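Local coordinates for protein CsuE (Acinetobacter baumannii, PDB 6FJY) that probably forms the adhesive tip subunit of Csu pili, archaic chaperone-usher fibres through which the bacterium attaches to surfaces, at residues K128-Y133 with G166-G171. Numbering follows the deposited sequence.
Sequences KVKWFY and GADSLG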
ATOM      1  N   LYS B 128      10.416 -25.166  -9.333  1.00 69.11           N
ATOM      2  CA  LYS B 128      11.618 -25.987  -9.380  1.00 63.07           C
ATOM      3  C   LYS B 128      12.002 -26.209 -10.837  1.00 62.41           C
ATOM      4  O   LYS B 128      11.194 -26.701 -11.633  1.00 39.87           O
ATOM      5  CB  LYS B 128      11.414 -27.327  -8.666  1.00 53.12           C
ATOM      6  CG  LYS B 128      12.644 -28.238  -8.691  1.00 61.56           C
ATOM      7  CD  LYS B 128      12.351 -29.604  -8.099  1.00 77.33           C
ATOM      8  CE  LYS B 128      11.679 -29.515  -6.729  1.00 88.17           C
ATOM      9  NZ  LYS B 128      11.735 -30.830  -6.003  1.00 95.86           N
ATOM     10  N   VAL B 129      13.237 -25.858 -11.176  1.00 61.21           N
ATOM     11  CA  VAL B 129      13.717 -25.904 -12.545  1.00 46.73           C
ATOM     12  C   VAL B 129      15.015 -26.699 -12.580  1.00 55.52           C
ATOM     13  O   VAL B 129      15.854 -26.573 -11.682  1.00 51.98           O
ATOM     14  CB  VAL B 129      13.927 -24.485 -13.114  1.00 48.40           C
ATOM     15  CG1 VAL B 129      14.307 -24.552 -14.594  1.00 55.13           C
ATOM     16  CG2 VAL B 129      12.677 -23.622 -12.920  1.00 47.27           C
ATOM     17  N   LYS B 130      15.169 -27.529 -13.613  1.00 54.66           N
ATOM     18  CA  LYS B 130      16.424 -28.210 -13.894  1.00 48.46           C
ATOM     19  C   LYS B 130      17.102 -27.517 -15.068  1.00 50.13           C
ATOM     20  O   LYS B 130      16.472 -27.274 -16.103  1.00 43.65           O
ATOM     21  CB  LYS B 130      16.207 -29.694 -14.193  1.00 51.37           C
ATOM     22  CG  LYS B 130      17.518 -30.495 -14.272  1.00 54.43           C
ATOM     23  CD  LYS B 130      17.269 -31.993 -14.476  1.00 64.34           C
ATOM     24  CE  LYS B 130      16.423 -32.604 -13.359  1.00 73.08           C
ATOM     25  NZ  LYS B 130      17.206 -32.938 -12.153  1.00 70.84           N
ATOM     26  N   TRP B 131      18.375 -27.178 -14.890  1.00 57.73           N
ATOM     27  CA  TRP B 131      19.136 -26.374 -15.833  1.00 51.41           C
ATOM     28  C   TRP B 131      20.297 -27.187 -16.388  1.00 54.64           C
ATOM     29  O   TRP B 131      20.907 -27.986 -15.674  1.00 52.86           O
ATOM     30  CB  TRP B 131      19.680 -25.099 -15.170  1.00 54.65           C
ATOM     31  CG  TRP B 131      18.640 -24.224 -14.531  1.00 52.23           C
ATOM     32  CD1 TRP B 131      18.183 -24.300 -13.253  1.00 58.45           C
ATOM     33  CD2 TRP B 131      17.942 -23.127 -15.145  1.00 52.33           C
ATOM     34  NE1 TRP B 131      17.234 -23.327 -13.026  1.00 61.36           N
ATOM     35  CE2 TRP B 131      17.067 -22.596 -14.176  1.00 58.98           C
ATOM     36  CE3 TRP B 131      17.963 -22.555 -16.421  1.00 55.68           C
ATOM     37  CZ2 TRP B 131      16.228 -21.509 -14.439  1.00 59.33           C
ATOM     38  CZ3 TRP B 131      17.117 -21.475 -16.687  1.00 43.22           C
ATOM     39  CH2 TRP B 131      16.272 -20.961 -15.693  1.00 51.50           C
ATOM     40  N   PHE B 132      20.588 -26.970 -17.666  1.00 62.72           N
ATOM     41  CA  PHE B 132      21.678 -27.612 -18.391  1.00 48.70           C
ATOM     42  C   PHE B 132      22.409 -26.499 -19.133  1.00 59.92           C
ATOM     43  O   PHE B 132      21.853 -25.915 -20.068  1.00 52.55           O
ATOM     44  CB  PHE B 132      21.128 -28.652 -19.363  1.00 49.55           C
ATOM     45  CG  PHE B 132      20.254 -29.702 -18.709  1.00 52.76           C
ATOM     46  CD1 PHE B 132      18.922 -29.441 -18.416  1.00 56.34           C
ATOM     47  CD2 PHE B 132      20.765 -30.953 -18.409  1.00 57.25           C
ATOM     48  CE1 PHE B 132      18.122 -30.405 -17.826  1.00 64.97           C
ATOM     49  CE2 PHE B 132      19.975 -31.927 -17.814  1.00 60.90           C
ATOM     50  CZ  PHE B 132      18.653 -31.653 -17.530  1.00 65.72           C
ATOM     51  N   TYR B 133      23.628 -26.161 -18.711  1.00 56.55           N
ATOM     52  CA  TYR B 133      24.251 -24.956 -19.245  1.00 60.79           C
ATOM     53  C   TYR B 133      25.758 -25.098 -19.415  1.00 57.31           C
ATOM     54  O   TYR B 133      26.423 -25.888 -18.738  1.00 49.06           O
ATOM     55  CB  TYR B 133      23.952 -23.722 -18.374  1.00 60.79           C
ATOM     56  CG  TYR B 133      24.416 -23.798 -16.934  1.00 66.15           C
ATOM     57  CD1 TYR B 133      25.695 -23.385 -16.571  1.00 62.32           C
ATOM     58  CD2 TYR B 133      23.559 -24.246 -15.930  1.00 70.05           C
ATOM     59  CE1 TYR B 133      26.116 -23.444 -15.251  1.00 59.76           C
ATOM     60  CE2 TYR B 133      23.970 -24.297 -14.601  1.00 63.20           C
ATOM     61  CZ  TYR B 133      25.246 -23.894 -14.270  1.00 56.75           C
ATOM     62  OH  TYR B 133      25.661 -23.950 -12.965  1.00 48.15           O
ATOM     63  N   GLY B 166      22.250 -32.077 -15.196  1.00 73.29           N
ATOM     64  CA  GLY B 166      21.548 -30.862 -14.852  1.00 62.02           C
ATOM     65  C   GLY B 166      21.754 -30.436 -13.408  1.00 57.17           C
ATOM     66  O   GLY B 166      22.290 -31.163 -12.573  1.00 55.29           O
ATOM     67  N   ALA B 167      21.312 -29.209 -13.119  1.00 63.84           N
ATOM     68  CA  ALA B 167      21.334 -28.641 -11.779  1.00 68.72           C
ATOM     69  C   ALA B 167      19.978 -28.024 -11.478  1.00 63.87           C
ATOM     70  O   ALA B 167      19.381 -27.351 -12.327  1.00 42.48           O
ATOM     71  CB  ALA B 167      22.437 -27.588 -11.622  1.00 57.94           C
ATOM     72  N   ASP B 168      19.503 -28.241 -10.258  1.00 71.70           N
ATOM     73  CA  ASP B 168      18.140 -27.897  -9.881  1.00 70.54           C
ATOM     74  C   ASP B 168      18.107 -26.615  -9.064  1.00 54.86           C
ATOM     75  O   ASP B 168      18.816 -26.493  -8.058  1.00 51.77           O
ATOM     76  CB  ASP B 168      17.492 -29.035  -9.092  1.00 79.04           C
ATOM     77  CG  ASP B 168      16.839 -30.055  -9.990  1.00 87.01           C
ATOM     78  OD1 ASP B 168      17.275 -30.178 -11.152  1.00 85.57           O
ATOM     79  OD2 ASP B 168      15.874 -30.711  -9.548  1.00 93.13           O
ATOM     80  N   SER B 169      17.268 -25.677  -9.488  1.00 58.42           N
ATOM     81  CA  SER B 169      16.923 -24.518  -8.682  1.00 57.41           C
ATOM     82  C   SER B 169      15.542 -24.714  -8.070  1.00 52.05           C
ATOM     83  O   SER B 169      14.725 -25.486  -8.568  1.00 43.05           O
ATOM     84  CB  SER B 169      16.963 -23.231  -9.515  1.00 48.91           C
ATOM     85  OG  SER B 169      15.895 -23.115 -10.448  1.00 37.14           O
ATOM     86  N   LEU B 170      15.293 -24.002  -6.980  1.00 62.08           N
ATOM     87  CA  LEU B 170      14.025 -24.070  -6.265  1.00 58.30           C
ATOM     88  C   LEU B 170      13.769 -22.712  -5.630  1.00 55.30           C
ATOM     89  O   LEU B 170      14.616 -22.195  -4.891  1.00 47.80           O
ATOM     90  CB  LEU B 170      14.045 -25.164  -5.191  1.00 66.93           C
ATOM     91  CG  LEU B 170      13.008 -25.049  -4.061  1.00 68.37           C
ATOM     92  CD1 LEU B 170      11.668 -25.603  -4.489  1.00 56.52           C
ATOM     93  CD2 LEU B 170      13.482 -25.757  -2.815  1.00 74.02           C
ATOM     94  N   GLY B 171      12.611 -22.143  -5.914  1.00 64.94           N
ATOM     95  CA  GLY B 171      12.260 -20.841  -5.377  1.00 61.19           C
ATOM     96  C   GLY B 171      10.764 -20.700  -5.237  1.00 57.98           C
ATOM     97  O   GLY B 171       9.990 -21.284  -5.999  1.00 50.21           O
TER
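Trp-131 and Ser-169 meet on the buried face of an antiparallel strand pair. The indole NE1 donates to Ser-169 OG over 2.9 Å, almost straight at 173° and within the ring plane, so the hydroxyl sits at the indole edge and satisfies its N-H away from water. With chi1 at -56°, Trp-131 keeps CG beside its own backbone N, which swings the ring back along the strand; Val-129 CG1 then lies against one indole face, and Val-129 CB comes within 3.6 Å of Ser-169 OG. Underneath runs a regular antiparallel beta ladder in which hydrogen-bonded and non-hydrogen-bonded pairs alternate. Val-129 N reaches Ser-169 O (3.0 Å) and Ser-169 N returns to Val-129 O; Trp-131 N to Ala-167 O and Ala-167 N to Trp-131 O close the second hydrogen-bonded pair.

The other face is looser and more polar. Here Lys-130, bent at chi3 and chi4, curls across Asp-168 to bring NZ 2.9 Å from OD1, a salt bridge on the syn side but 33° out of the carboxylate plane. Lys-128 contributes mainly its aliphatic chain, CD lying 4.0 Å from Asp-168 OD2, while its ammonium stays farther off; both lysines and Asp-168 are partly exposed. Where the pairing ends, Gly-166 CA rests over a face of the Phe-132 ring, 3.9 Å from its centroid, a CH-pi contact.

The ladder joins strands 119-136 and 167-189, its centre about 29 Å from that of the elongated chain, toward the N-terminus, probably in the adhesin's tip domain. Lys-128 and Lys-130 use their other backbone edge to pair with strand 51-54, making strand 119-136 internal to the sheet. On the Trp-131 face, Val-4 from strand 2-4 touches Trp-131, Ala-167 and Ser-169, and Leu-33 from strand 33-35 also packs against the indole.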